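Local coordinates for cysteine hydrolase (Pseudomonas syringae pv. phaseolicola 1448A, PDB 3IRV), which is an isochorismatase-family protein that probably acts as a hydrolase, though its substrate is not established, at residues A[13-21]-A[213-221]. Residues are numbered along the deposited sequence; the frame is centred on the assembly and turned at random. Where two conformers were deposited one is given.
Sequences LVRWPINPL and VIRRIESAY
In the conformer described, one of two modelled, the guanidinium of R216 reaches across to the loop 13-21 and has I18 CG1 at its edge, near its plane, while W16 O and R15 CD approach it obliquely; W16 O lies 2.9 Å from R216 NH2. The guanidinium plane of R15 is turned 69° from that of R216, and the two NH1 atoms are 4.6 Å apart. E206 brings these like charges together, forming salt bridges with both NH1 groups and accepting a hydrogen bond from W16 N, while E212 pairs with R216 NE. V14 CG1 lies over the outer part of one face of the W16 ring.

R216 CD packs 3.6 Å from I18 CG1, and beyond it a bend at chi3 (-82°) redirects the guanidinium. I18 splits its branches over the helix: CG2 meets I217 CG1 at 4.1 Å and CD1 faces V213 CG2. Farther along, A220 CB rests 3.3 Å from I18 O and 3.8 Å from P20 CD.

The loop leading into strand 23-28 thus joins C-terminal helix 210-220 against the parallel sheet of this isochorismatase-type alpha/beta fold. I18, V213 and I217 converge on I143 of strand 141-147; W16 packs on strand 166-170, where NE1 bonds V167 O, and on D86 of the second subunit.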
ATOM      1  N   LEU A  13      -1.730 -15.319 -13.958  1.00 14.84           N
ATOM      2  CA  LEU A  13      -2.697 -14.495 -13.258  1.00 15.28           C
ATOM      3  C   LEU A  13      -3.421 -15.349 -12.228  1.00 19.92           C
ATOM      4  O   LEU A  13      -3.666 -16.546 -12.449  1.00 18.09           O
ATOM      5  CB  LEU A  13      -3.698 -13.922 -14.261  1.00 12.43           C
ATOM      6  CG  LEU A  13      -3.050 -12.884 -15.181  1.00 16.95           C
ATOM      7  CD1 LEU A  13      -4.018 -12.443 -16.273  1.00 17.66           C
ATOM      8  CD2 LEU A  13      -2.589 -11.682 -14.373  1.00 17.61           C
ATOM      9  N   VAL A  14      -3.767 -14.739 -11.098  1.00 15.68           N
ATOM     10  CA  VAL A  14      -4.459 -15.464 -10.026  1.00 15.88           C
ATOM     11  C   VAL A  14      -5.968 -15.304 -10.168  1.00 15.64           C
ATOM     12  O   VAL A  14      -6.449 -14.228 -10.497  1.00 19.46           O
ATOM     13  CB  VAL A  14      -3.978 -14.982  -8.617  1.00 20.64           C
ATOM     14  CG1 VAL A  14      -4.870 -15.547  -7.533  1.00 26.32           C
ATOM     15  CG2 VAL A  14      -2.534 -15.410  -8.363  1.00 20.08           C
ATOM     16  N   ARG A  15      -6.713 -16.387  -9.957  1.00 17.95           N
ATOM     17  CA  ARG A  15      -8.171 -16.328  -9.936  1.00 19.21           C
ATOM     18  C   ARG A  15      -8.625 -17.018  -8.654  1.00 19.38           C
ATOM     19  O   ARG A  15      -8.180 -18.132  -8.356  1.00 22.35           O
ATOM     20  CB  ARG A  15      -8.763 -17.086 -11.137  1.00 21.84           C
ATOM     21  CG  ARG A  15      -8.292 -16.640 -12.524  1.00 28.98           C
ATOM     22  CD  ARG A  15      -9.071 -15.433 -13.008  1.00 21.29           C
ATOM     23  NE  ARG A  15      -8.386 -14.742 -14.089  1.00 16.64           N
ATOM     24  CZ  ARG A  15      -8.376 -13.427 -14.254  1.00 20.34           C
ATOM     25  NH1 ARG A  15      -9.030 -12.633 -13.405  1.00 15.26           N
ATOM     26  NH2 ARG A  15      -7.694 -12.899 -15.266  1.00 15.51           N
ATOM     27  N   TRP A  16      -9.527 -16.386  -7.917  1.00 16.22           N
ATOM     28  CA  TRP A  16     -10.014 -17.002  -6.691  1.00 19.79           C
ATOM     29  C   TRP A  16     -11.402 -17.572  -6.891  1.00 15.81           C
ATOM     30  O   TRP A  16     -12.314 -16.843  -7.291  1.00 20.33           O
ATOM     31  CB  TRP A  16     -10.072 -15.991  -5.550  1.00 18.67           C
ATOM     32  CG  TRP A  16      -8.797 -15.265  -5.235  1.00 17.82           C
ATOM     33  CD1 TRP A  16      -8.599 -13.933  -5.290  1.00 15.73           C
ATOM     34  CD2 TRP A  16      -7.559 -15.841  -4.789  1.00 19.44           C
ATOM     35  NE1 TRP A  16      -7.330 -13.612  -4.890  1.00 14.42           N
ATOM     36  CE2 TRP A  16      -6.661 -14.769  -4.582  1.00 16.72           C
ATOM     37  CE3 TRP A  16      -7.127 -17.157  -4.542  1.00 19.61           C
ATOM     38  CZ2 TRP A  16      -5.349 -14.959  -4.139  1.00 18.06           C
ATOM     39  CZ3 TRP A  16      -5.823 -17.353  -4.095  1.00 19.03           C
ATOM     40  CH2 TRP A  16      -4.953 -16.259  -3.887  1.00 16.96           C
ATOM     41  N   PRO A  17     -11.581 -18.855  -6.533  1.00 21.87           N
ATOM     42  CA  PRO A  17     -12.915 -19.444  -6.654  1.00 27.53           C
ATOM     43  C   PRO A  17     -13.835 -18.883  -5.574  1.00 27.38           C
ATOM     44  O   PRO A  17     -13.443 -18.802  -4.413  1.00 31.32           O
ATOM     45  CB  PRO A  17     -12.664 -20.943  -6.496  1.00 27.92           C
ATOM     46  CG  PRO A  17     -11.354 -21.075  -5.785  1.00 34.88           C
ATOM     47  CD  PRO A  17     -10.572 -19.789  -5.998  1.00 23.75           C
ATOM     48  N   ILE A  18     -15.033 -18.459  -5.960  1.00 25.33           N
ATOM     49  CA  ILE A  18     -15.956 -17.797  -5.050  1.00 25.34           C
ATOM     50  C   ILE A  18     -16.872 -18.791  -4.316  1.00 29.22           C
ATOM     51  O   ILE A  18     -17.646 -19.531  -4.933  1.00 27.77           O
ATOM     52  CB  ILE A  18     -16.787 -16.711  -5.799  1.00 29.90           C
ATOM     53  CG1 ILE A  18     -15.880 -15.562  -6.274  1.00 35.75           C
ATOM     54  CG2 ILE A  18     -17.919 -16.185  -4.948  1.00 23.05           C
ATOM     55  CD1 ILE A  18     -15.846 -14.372  -5.353  1.00 45.25           C
ATOM     56  N   ASN A  19     -16.740 -18.821  -2.995  1.00 23.15           N
ATOM     57  CA  ASN A  19     -17.700 -19.473  -2.115  1.00 20.69           C
ATOM     58  C   ASN A  19     -18.489 -18.354  -1.459  1.00 19.18           C
ATOM     59  O   ASN A  19     -17.941 -17.612  -0.625  1.00 17.47           O
ATOM     60  CB  ASN A  19     -16.952 -20.286  -1.058  1.00 20.00           C
ATOM     61  CG  ASN A  19     -17.867 -20.912  -0.011  1.00 21.57           C
ATOM     62  OD1 ASN A  19     -19.079 -20.644   0.072  1.00 22.98           O
ATOM     63  ND2 ASN A  19     -17.267 -21.762   0.819  1.00 22.68           N
ATOM     64  N   PRO A  20     -19.780 -18.199  -1.829  1.00 20.37           N
ATOM     65  CA  PRO A  20     -20.550 -17.053  -1.313  1.00 21.96           C
ATOM     66  C   PRO A  20     -20.569 -16.931   0.220  1.00 17.40           C
ATOM     67  O   PRO A  20     -20.532 -15.812   0.742  1.00 20.55           O
ATOM     68  CB  PRO A  20     -21.960 -17.302  -1.858  1.00 21.87           C
ATOM     69  CG  PRO A  20     -21.752 -18.177  -3.057  1.00 27.12           C
ATOM     70  CD  PRO A  20     -20.595 -19.059  -2.710  1.00 22.95           C
ATOM     71  N   LEU A  21     -20.590 -18.075   0.924  1.00 18.95           N
ATOM     72  CA  LEU A  21     -20.589 -18.119   2.387  1.00 20.52           C
ATOM     73  C   LEU A  21     -19.317 -17.530   3.002  1.00 17.80           C
ATOM     74  O   LEU A  21     -19.306 -17.102   4.166  1.00 19.74           O
ATOM     75  CB  LEU A  21     -20.732 -19.566   2.889  1.00 25.59           C
ATOM     76  CG  LEU A  21     -21.933 -20.410   2.462  1.00 40.11           C
ATOM     77  CD1 LEU A  21     -21.758 -21.853   2.961  1.00 41.45           C
ATOM     78  CD2 LEU A  21     -23.226 -19.806   2.978  1.00 35.24           C
ATOM     79  N   VAL A 213     -17.270 -11.141 -11.938  1.00 16.66           N
ATOM     80  CA  VAL A 213     -17.466 -11.540 -10.547  1.00 14.87           C
ATOM     81  C   VAL A 213     -18.941 -11.825 -10.187  1.00 17.56           C
ATOM     82  O   VAL A 213     -19.233 -12.754  -9.429  1.00 18.65           O
ATOM     83  CB  VAL A 213     -16.761 -10.552  -9.567  1.00 15.78           C
ATOM     84  CG1 VAL A 213     -17.697  -9.503  -9.025  1.00 16.82           C
ATOM     85  CG2 VAL A 213     -16.078 -11.338  -8.436  1.00 20.19           C
ATOM     86  N   ILE A 214     -19.856 -11.058 -10.773  1.00 16.67           N
ATOM     87  CA  ILE A 214     -21.296 -11.291 -10.609  1.00 17.54           C
ATOM     88  C   ILE A 214     -21.673 -12.677 -11.148  1.00 20.28           C
ATOM     89  O   ILE A 214     -22.383 -13.434 -10.483  1.00 18.39           O
ATOM     90  CB  ILE A 214     -22.119 -10.174 -11.293  1.00 20.55           C
ATOM     91  CG1 ILE A 214     -21.994  -8.865 -10.487  1.00 14.42           C
ATOM     92  CG2 ILE A 214     -23.597 -10.589 -11.481  1.00 19.23           C
ATOM     93  CD1 ILE A 214     -22.621  -7.647 -11.158  1.00 15.67           C
ATOM     94  N   ARG A 215     -21.158 -13.025 -12.323  1.00 17.71           N
ATOM     95  CA  ARG A 215     -21.421 -14.344 -12.918  1.00 19.95           C
ATOM     96  C   ARG A 215     -20.920 -15.474 -12.043  1.00 21.62           C
ATOM     97  O   ARG A 215     -21.591 -16.501 -11.863  1.00 21.86           O
ATOM     98  CB  ARG A 215     -20.766 -14.430 -14.288  1.00 22.80           C
ATOM     99  CG  ARG A 215     -21.484 -13.571 -15.289  1.00 34.43           C
ATOM    100  CD  ARG A 215     -21.128 -13.922 -16.702  1.00 41.77           C
ATOM    101  NE  ARG A 215     -20.592 -12.769 -17.417  1.00 32.83           N
ATOM    102  CZ  ARG A 215     -19.296 -12.612 -17.683  1.00 48.88           C
ATOM    103  NH1 ARG A 215     -18.406 -13.555 -17.312  1.00 22.09           N
ATOM    104  NH2 ARG A 215     -18.897 -11.515 -18.322  1.00 47.53           N
ATOM    105  N   ARG A 216     -19.738 -15.253 -11.474  1.00 17.61           N
ATOM    106  CA  ARG A 216     -19.090 -16.218 -10.611  0.50 22.51           C
ATOM    107  C   ARG A 216     -19.870 -16.397  -9.309  1.00 22.56           C
ATOM    108  O   ARG A 216     -19.987 -17.515  -8.793  1.00 27.34           O
ATOM    109  CB  ARG A 216     -17.659 -15.760 -10.333  0.50 22.11           C
ATOM    110  CG  ARG A 216     -16.681 -16.884 -10.221  0.50 25.27           C
ATOM    111  CD  ARG A 216     -15.357 -16.365  -9.714  0.50 21.68           C
ATOM    112  NE  ARG A 216     -14.552 -15.773 -10.775  0.50 21.06           N
ATOM    113  CZ  ARG A 216     -13.443 -15.070 -10.573  0.50 18.76           C
ATOM    114  NH1 ARG A 216     -12.784 -14.575 -11.611  0.50 18.15           N
ATOM    115  NH2 ARG A 216     -12.998 -14.855  -9.336  0.50 16.65           N
ATOM    116  N   ILE A 217     -20.424 -15.292  -8.795  1.00 19.66           N
ATOM    117  CA  ILE A 217     -21.265 -15.321  -7.597  1.00 22.05           C
ATOM    118  C   ILE A 217     -22.580 -16.077  -7.886  1.00 27.72           C
ATOM    119  O   ILE A 217     -23.001 -16.950  -7.108  1.00 29.06           O
ATOM    120  CB  ILE A 217     -21.586 -13.881  -7.097  1.00 21.59           C
ATOM    121  CG1 ILE A 217     -20.363 -13.265  -6.393  1.00 22.27           C
ATOM    122  CG2 ILE A 217     -22.792 -13.863  -6.157  1.00 25.53           C
ATOM    123  CD1 ILE A 217     -20.507 -11.760  -6.098  1.00 20.81           C
ATOM    124  N   GLU A 218     -23.211 -15.753  -9.018  1.00 24.96           N
ATOM    125  CA  GLU A 218     -24.478 -16.395  -9.419  1.00 27.71           C
ATOM    126  C   GLU A 218     -24.342 -17.904  -9.658  1.00 25.90           C
ATOM    127  O   GLU A 218     -25.248 -18.674  -9.332  1.00 30.87           O
ATOM    128  CB  GLU A 218     -25.049 -15.704 -10.657  1.00 29.58           C
ATOM    129  CG  GLU A 218     -25.558 -14.302 -10.384  1.00 27.98           C
ATOM    130  CD  GLU A 218     -25.827 -13.500 -11.655  1.00 24.83           C
ATOM    131  OE1 GLU A 218     -25.357 -13.894 -12.745  1.00 33.21           O
ATOM    132  OE2 GLU A 218     -26.501 -12.462 -11.557  1.00 28.81           O
ATOM    133  N   SER A 219     -23.209 -18.315 -10.212  1.00 24.41           N
ATOM    134  CA  SER A 219     -22.967 -19.722 -10.546  1.00 29.60           C
ATOM    135  C   SER A 219     -22.655 -20.557  -9.312  1.00 35.34           C
ATOM    136  O   SER A 219     -22.989 -21.737  -9.251  1.00 37.87           O
ATOM    137  CB  SER A 219     -21.822 -19.833 -11.545  1.00 34.90           C
ATOM    138  OG  SER A 219     -22.169 -19.177 -12.753  1.00 46.41           O
ATOM    139  N   ALA A 220     -22.009 -19.939  -8.330  1.00 37.80           N
ATOM    140  CA  ALA A 220     -21.655 -20.618  -7.085  1.00 42.97           C
ATOM    141  C   ALA A 220     -22.847 -20.744  -6.137  1.00 49.11           C
ATOM    142  O   ALA A 220     -22.851 -21.591  -5.243  1.00 53.47           O
ATOM    143  CB  ALA A 220     -20.528 -19.888  -6.404  1.00 42.09           C
ATOM    144  N   TYR A 221     -23.844 -19.888  -6.334  1.00 54.85           N
ATOM    145  CA  TYR A 221     -25.034 -19.870  -5.498  1.00 60.18           C
ATOM    146  C   TYR A 221     -26.138 -20.711  -6.132  1.00 64.81           C
ATOM    147  O   TYR A 221     -26.567 -21.718  -5.566  1.00 72.42           O
ATOM    148  CB  TYR A 221     -25.496 -18.425  -5.287  1.00 60.09           C
ATOM    149  CG  TYR A 221     -26.636 -18.257  -4.305  1.00 62.79           C
ATOM    150  CD1 TYR A 221     -27.942 -18.037  -4.758  1.00 62.92           C
ATOM    151  CD2 TYR A 221     -26.412 -18.304  -2.924  1.00 61.78           C
ATOM    152  CE1 TYR A 221     -29.000 -17.877  -3.866  1.00 62.43           C
ATOM    153  CE2 TYR A 221     -27.468 -18.145  -2.019  1.00 63.68           C
ATOM    154  CZ  TYR A 221     -28.757 -17.930  -2.501  1.00 61.76           C
ATOM    155  OH  TYR A 221     -29.806 -17.768  -1.627  1.00 63.14           O
TER